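Local structure of CRISPR pre-crRNA endoribonuclease Cas5d (Mannheimia succiniciproducens, 3KG4) at residues I7-W12 with G40-I45; W53-I58 with I118-V123. The protein is a Cas5-family, metal-independent endoribonuclease that processes CRISPR precursor RNA as part of an adaptive immune system against viruses and other mobile genetic elements. All coordinates share one frame; numbering follows the deposited sequence.

Contact 1. Residues I7-W12 with G40-I45; sequences IRLHIW and GILSAI
Strand I7-W12 crosses helix segment G40-I45 with 10.8 Å between the axes and 104° between their directions, and L9 and L42 bring their CA atoms closest, 8.2 Å apart. No hydrogen bond links the segments. All six touching residues are buried, and isoleucine and leucine suit this, offering methyl ends and no polar group needing a partner. With L9 CG anti to the backbone N (chi1 -172°), the branch point stands out toward the helix. Its CD2 methyl meets CD1 of I45 tip to tip at 3.6 Å. L9 CD2 also touches CD2 of L42 and, obliquely, I41, lying 3.8 Å from its CG2. Such a helix laid across one face of an antiparallel sheet is the alpha/beta packing expected of the ferredoxin-like domain of Cas5 and other RAMP proteins. Farther on, I11 and I41 point their ends at each other, with CD1 to CD1 at 3.6 Å. At the other end CD1 of I7 reaches CD2 of L42 at 3.9 Å, again tip to tip. Along the strand, alternate residues I7, L9 and I11 turn their CB atoms to the helix, whereas R8 points away. F141 of helix 135-146 closes over I7, L42 and I45.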
loop_
_atom_site.group_PDB
_atom_site.type_symbol
_atom_site.label_atom_id
_atom_site.label_comp_id
_atom_site.label_asym_id
_atom_site.label_seq_id
_atom_site.Cartn_x
_atom_site.Cartn_y
_atom_site.Cartn_z
ATOM N N ILE A 7 -1.664 12.044 2.332
ATOM C CA ILE A 7 -2.924 11.325 2.321
ATOM C C ILE A 7 -2.854 10.087 3.201
ATOM O O ILE A 7 -1.775 9.527 3.410
ATOM C CB ILE A 7 -3.345 10.923 0.881
ATOM C CG1 ILE A 7 -2.430 9.875 0.289
ATOM C CG2 ILE A 7 -3.370 12.154 -0.032
ATOM C CD1 ILE A 7 -2.642 8.435 0.819
ATOM N N ARG A 8 -4.018 9.693 3.697
ATOM C CA ARG A 8 -4.240 8.426 4.361
ATOM C C ARG A 8 -5.432 7.728 3.714
ATOM O O ARG A 8 -6.543 8.308 3.577
ATOM C CB ARG A 8 -4.521 8.625 5.849
ATOM C CG ARG A 8 -3.322 9.084 6.635
ATOM C CD ARG A 8 -3.723 9.475 8.024
ATOM N NE ARG A 8 -2.565 9.635 8.882
ATOM C CZ ARG A 8 -2.628 10.053 10.142
ATOM N NH1 ARG A 8 -3.801 10.380 10.696
ATOM N NH2 ARG A 8 -1.513 10.138 10.850
ATOM N N LEU A 9 -5.196 6.486 3.315
ATOM C CA LEU A 9 -6.195 5.653 2.654
ATOM C C LEU A 9 -6.340 4.353 3.441
ATOM O O LEU A 9 -5.371 3.608 3.662
ATOM C CB LEU A 9 -5.812 5.380 1.177
ATOM C CG LEU A 9 -6.875 4.676 0.310
ATOM C CD1 LEU A 9 -8.044 5.636 -0.062
ATOM C CD2 LEU A 9 -6.235 4.054 -0.949
ATOM N N HIS A 10 -7.557 4.096 3.880
ATOM C CA HIS A 10 -7.943 2.847 4.500
ATOM C C HIS A 10 -8.260 1.847 3.397
ATOM O O HIS A 10 -9.025 2.153 2.457
ATOM C CB HIS A 10 -9.172 3.092 5.392
ATOM C CG HIS A 10 -9.620 1.890 6.175
ATOM N ND1 HIS A 10 -10.920 1.713 6.578
ATOM C CD2 HIS A 10 -8.945 0.788 6.589
ATOM C CE1 HIS A 10 -11.025 0.577 7.252
ATOM N NE2 HIS A 10 -9.833 0.003 7.287
ATOM N N ILE A 11 -7.605 0.690 3.424
ATOM C CA ILE A 11 -7.867 -0.372 2.439
ATOM C C ILE A 11 -8.116 -1.690 3.137
ATOM O O ILE A 11 -7.550 -1.953 4.194
ATOM C CB ILE A 11 -6.711 -0.494 1.385
ATOM C CG1 ILE A 11 -5.382 -0.918 2.055
ATOM C CG2 ILE A 11 -6.582 0.814 0.618
ATOM C CD1 ILE A 11 -4.191 -1.164 1.064
ATOM N N TRP A 12 -8.990 -2.516 2.563
ATOM C CA TRP A 12 -9.229 -3.826 3.102
ATOM C C TRP A 12 -9.697 -4.805 2.024
ATOM O O TRP A 12 -10.056 -4.414 0.904
ATOM C CB TRP A 12 -10.248 -3.747 4.228
ATOM C CG TRP A 12 -11.572 -3.252 3.767
ATOM C CD1 TRP A 12 -12.636 -4.020 3.406
ATOM C CD2 TRP A 12 -11.993 -1.877 3.596
ATOM N NE1 TRP A 12 -13.703 -3.214 3.017
ATOM C CE2 TRP A 12 -13.336 -1.902 3.129
ATOM C CE3 TRP A 12 -11.371 -0.640 3.773
ATOM C CZ2 TRP A 12 -14.072 -0.733 2.858
ATOM C CZ3 TRP A 12 -12.114 0.536 3.510
ATOM C CH2 TRP A 12 -13.453 0.469 3.060
ATOM N N GLY A 40 0.736 1.307 -6.192
ATOM C CA GLY A 40 -0.183 0.886 -7.266
ATOM C C GLY A 40 -1.624 1.241 -6.935
ATOM O O GLY A 40 -2.387 1.687 -7.799
ATOM N N ILE A 41 -2.000 1.025 -5.690
ATOM C CA ILE A 41 -3.347 1.238 -5.251
ATOM C C ILE A 41 -3.641 2.748 -5.296
ATOM O O ILE A 41 -4.702 3.146 -5.794
ATOM C CB ILE A 41 -3.602 0.643 -3.860
ATOM C CG1 ILE A 41 -3.717 -0.889 -3.916
ATOM C CG2 ILE A 41 -4.863 1.281 -3.185
ATOM C CD1 ILE A 41 -3.826 -1.543 -2.542
ATOM N N LEU A 42 -2.694 3.575 -4.811
ATOM C CA LEU A 42 -2.872 5.025 -4.850
ATOM C C LEU A 42 -2.972 5.555 -6.304
ATOM O O LEU A 42 -3.828 6.366 -6.578
ATOM C CB LEU A 42 -1.744 5.740 -4.134
ATOM C CG LEU A 42 -1.546 5.428 -2.625
ATOM C CD1 LEU A 42 -0.408 6.316 -2.055
ATOM C CD2 LEU A 42 -2.789 5.622 -1.827
ATOM N N SER A 43 -2.094 5.077 -7.181
ATOM C CA SER A 43 -2.044 5.462 -8.578
ATOM C C SER A 43 -3.310 5.082 -9.360
ATOM O O SER A 43 -3.679 5.810 -10.277
ATOM C CB SER A 43 -0.815 4.835 -9.226
ATOM O OG SER A 43 0.336 5.240 -8.545
ATOM N N ALA A 44 -3.973 3.993 -8.970
ATOM C CA ALA A 44 -5.241 3.541 -9.550
ATOM C C ALA A 44 -6.386 4.529 -9.277
ATOM O O ALA A 44 -7.292 4.704 -10.117
ATOM C CB ALA A 44 -5.618 2.178 -9.014
ATOM N N ILE A 45 -6.330 5.167 -8.109
ATOM C CA ILE A 45 -7.247 6.258 -7.765
ATOM C C ILE A 45 -6.852 7.574 -8.465
ATOM O O ILE A 45 -7.672 8.206 -9.113
ATOM C CB ILE A 45 -7.364 6.423 -6.228
ATOM C CG1 ILE A 45 -7.950 5.149 -5.602
ATOM C CG2 ILE A 45 -8.237 7.647 -5.895
ATOM C CD1 ILE A 45 -7.840 5.042 -4.063
#

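Contact 2. Residues W53-I58 with I118-V123; sequences WVIDKI and IEAHAV
A classic beta bulge shifts the register of antiparallel strands W53-I58 and I118-V123, in the middle of the main sheet, by one residue. D56 and K57 both face E119, whose carbonyl O accepts from D56 N at 2.8 Å and K57 N at 3.1 Å. The extra residue turns D56 CB toward the partner strand, and its carboxylate crosses to H121. H121 CG, between the backbone N and the carbonyl carbon (chi1 67°), is turned toward that acid's strand. ND1 of H121 donates to the syn lone pair of D56 OD2 at 2.7 Å, nearly straight (172°), with carboxylate and imidazole planes 4° apart. Histidine suits the place, giving the acid an in-plane N-H and V54 a flat face, with V54 CB 4.0 Å from the ring centroid in a CH-pi contact. Within the bulge, the side chains of K57 and E119 lie side by side, pointing the same way. The salt bridge from K57 NZ to E119 OE2 is long, 4.0 Å, and a water accepts from NZ and donates to OE2, while R8 and Y59 hold OE1. On the opposite face the residues are apolar: I55 CD1 touches I118 CG2 at 3.9 Å, and W53 CZ3 packs on the small A122. Helix 35-45 packs on this face through L42, F141 of helix 135-146 meets W53 edge to face, and strands 7-13 and 214-216 flank the pair.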
loop_
_atom_site.group_PDB
_atom_site.type_symbol
_atom_site.label_atom_id
_atom_site.label_comp_id
_atom_site.label_asym_id
_atom_site.label_seq_id
_atom_site.Cartn_x
_atom_site.Cartn_y
_atom_site.Cartn_z
ATOM N N TRP A 53 3.712 8.984 -6.204
ATOM C CA TRP A 53 3.288 8.747 -4.835
ATOM C C TRP A 53 4.424 8.114 -4.054
ATOM O O TRP A 53 5.017 7.103 -4.495
ATOM C CB TRP A 53 2.093 7.836 -4.789
ATOM C CG TRP A 53 0.873 8.432 -5.293
ATOM C CD1 TRP A 53 0.176 8.060 -6.392
ATOM C CD2 TRP A 53 0.152 9.516 -4.699
ATOM N NE1 TRP A 53 -0.961 8.843 -6.517
ATOM C CE2 TRP A 53 -0.973 9.763 -5.505
ATOM C CE3 TRP A 53 0.359 10.309 -3.564
ATOM C CZ2 TRP A 53 -1.888 10.778 -5.219
ATOM C CZ3 TRP A 53 -0.530 11.329 -3.291
ATOM C CH2 TRP A 53 -1.653 11.539 -4.093
ATOM N N VAL A 54 4.733 8.683 -2.900
ATOM C CA VAL A 54 5.788 8.117 -2.046
ATOM C C VAL A 54 5.153 7.560 -0.766
ATOM O O VAL A 54 4.503 8.309 -0.040
ATOM C CB VAL A 54 6.849 9.192 -1.751
ATOM C CG1 VAL A 54 7.914 8.680 -0.730
ATOM C CG2 VAL A 54 7.492 9.647 -3.059
ATOM N N ILE A 55 5.356 6.259 -0.476
ATOM C CA ILE A 55 4.739 5.642 0.694
ATOM C C ILE A 55 5.595 5.992 1.913
ATOM O O ILE A 55 6.830 5.811 1.897
ATOM C CB ILE A 55 4.602 4.120 0.556
ATOM C CG1 ILE A 55 3.889 3.741 -0.752
ATOM C CG2 ILE A 55 3.769 3.517 1.694
ATOM C CD1 ILE A 55 2.552 4.420 -0.948
ATOM N N ASP A 56 4.939 6.472 2.960
ATOM C CA ASP A 56 5.625 6.845 4.211
ATOM C C ASP A 56 5.391 5.831 5.326
ATOM O O ASP A 56 6.325 5.470 6.073
ATOM C CB ASP A 56 5.179 8.233 4.653
ATOM C CG ASP A 56 5.506 9.286 3.637
ATOM O OD1 ASP A 56 6.684 9.379 3.253
ATOM O OD2 ASP A 56 4.569 10.002 3.194
ATOM N N LYS A 57 4.162 5.425 5.511
ATOM C CA LYS A 57 3.850 4.475 6.576
ATOM C C LYS A 57 2.817 3.471 6.084
ATOM O O LYS A 57 1.935 3.811 5.316
ATOM C CB LYS A 57 3.317 5.208 7.821
ATOM C CG LYS A 57 4.323 6.170 8.499
ATOM C CD LYS A 57 3.678 6.856 9.683
ATOM C CE LYS A 57 4.674 7.699 10.539
ATOM N NZ LYS A 57 3.802 8.352 11.589
ATOM N N ILE A 58 2.899 2.248 6.569
ATOM C CA ILE A 58 1.854 1.265 6.372
ATOM C C ILE A 58 1.409 0.800 7.747
ATOM O O ILE A 58 2.194 0.191 8.474
ATOM C CB ILE A 58 2.384 0.020 5.552
ATOM C CG1 ILE A 58 2.821 0.458 4.141
ATOM C CG2 ILE A 58 1.349 -1.064 5.545
ATOM C CD1 ILE A 58 3.798 -0.539 3.444
ATOM N N ILE A 118 -2.608 3.235 4.450
ATOM C CA ILE A 118 -1.467 3.704 3.676
ATOM C C ILE A 118 -1.338 5.195 3.860
ATOM O O ILE A 118 -2.301 5.954 3.588
ATOM C CB ILE A 118 -1.691 3.450 2.189
ATOM C CG1 ILE A 118 -1.971 1.967 1.940
ATOM C CG2 ILE A 118 -0.521 4.007 1.376
ATOM C CD1 ILE A 118 -0.956 1.017 2.593
ATOM N N GLU A 119 -0.173 5.613 4.343
ATOM C CA GLU A 119 0.117 7.012 4.528
ATOM C C GLU A 119 1.195 7.384 3.530
ATOM O O GLU A 119 2.225 6.728 3.490
ATOM C CB GLU A 119 0.591 7.259 5.956
ATOM C CG GLU A 119 0.733 8.697 6.300
ATOM C CD GLU A 119 0.957 8.875 7.834
ATOM O OE1 GLU A 119 0.090 8.482 8.631
ATOM O OE2 GLU A 119 2.010 9.425 8.205
ATOM N N ALA A 120 0.957 8.433 2.750
ATOM C CA ALA A 120 1.760 8.772 1.589
ATOM C C ALA A 120 1.747 10.268 1.317
ATOM O O ALA A 120 0.840 10.996 1.794
ATOM C CB ALA A 120 1.206 8.003 0.298
ATOM N N HIS A 121 2.709 10.712 0.527
ATOM C CA HIS A 121 2.683 12.058 -0.014
ATOM C C HIS A 121 3.071 12.027 -1.499
ATOM O O HIS A 121 3.539 10.988 -2.029
ATOM C CB HIS A 121 3.620 12.973 0.801
ATOM C CG HIS A 121 5.066 12.633 0.678
ATOM N ND1 HIS A 121 5.688 11.669 1.448
ATOM C CD2 HIS A 121 6.018 13.136 -0.129
ATOM C CE1 HIS A 121 6.963 11.595 1.104
ATOM N NE2 HIS A 121 7.179 12.464 0.133
ATOM N N ALA A 122 2.872 13.154 -2.175
ATOM C CA ALA A 122 3.228 13.293 -3.593
ATOM C C ALA A 122 4.550 14.050 -3.762
ATOM O O ALA A 122 4.855 14.947 -2.984
ATOM C CB ALA A 122 2.073 14.021 -4.360
ATOM N N VAL A 123 5.347 13.650 -4.756
ATOM C CA VAL A 123 6.538 14.389 -5.168
ATOM C C VAL A 123 6.330 14.732 -6.639
ATOM O O VAL A 123 5.661 13.978 -7.356
ATOM C CB VAL A 123 7.847 13.577 -4.977
ATOM C CG1 VAL A 123 7.861 12.310 -5.842
ATOM C CG2 VAL A 123 9.082 14.437 -5.306
HETATM O O HOH W 1 1.553 10.156 10.637
#

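In the fold
Contacts 1 and 2 have centres about 10 Å apart and share one sheet, in which strand 7-13 pairs with 114-124 and 114-124 with 51-60. The backbones join directly: I7 N lies 2.8 Å from A120 O, and L9 O 2.9 Å from I118 N, both probable hydrogen bonds. Helix 35-45, which leads along the chain into strand 51-60, spans both contacts, since L42 touches the 7-12 strand and also places CD1 3.3 Å from A120 CB. The small A120 side chain lets the leucine come in so close, and the contact is tight. On the face away from the helix, the R8 salt bridge ties the two contacts together through polar groups.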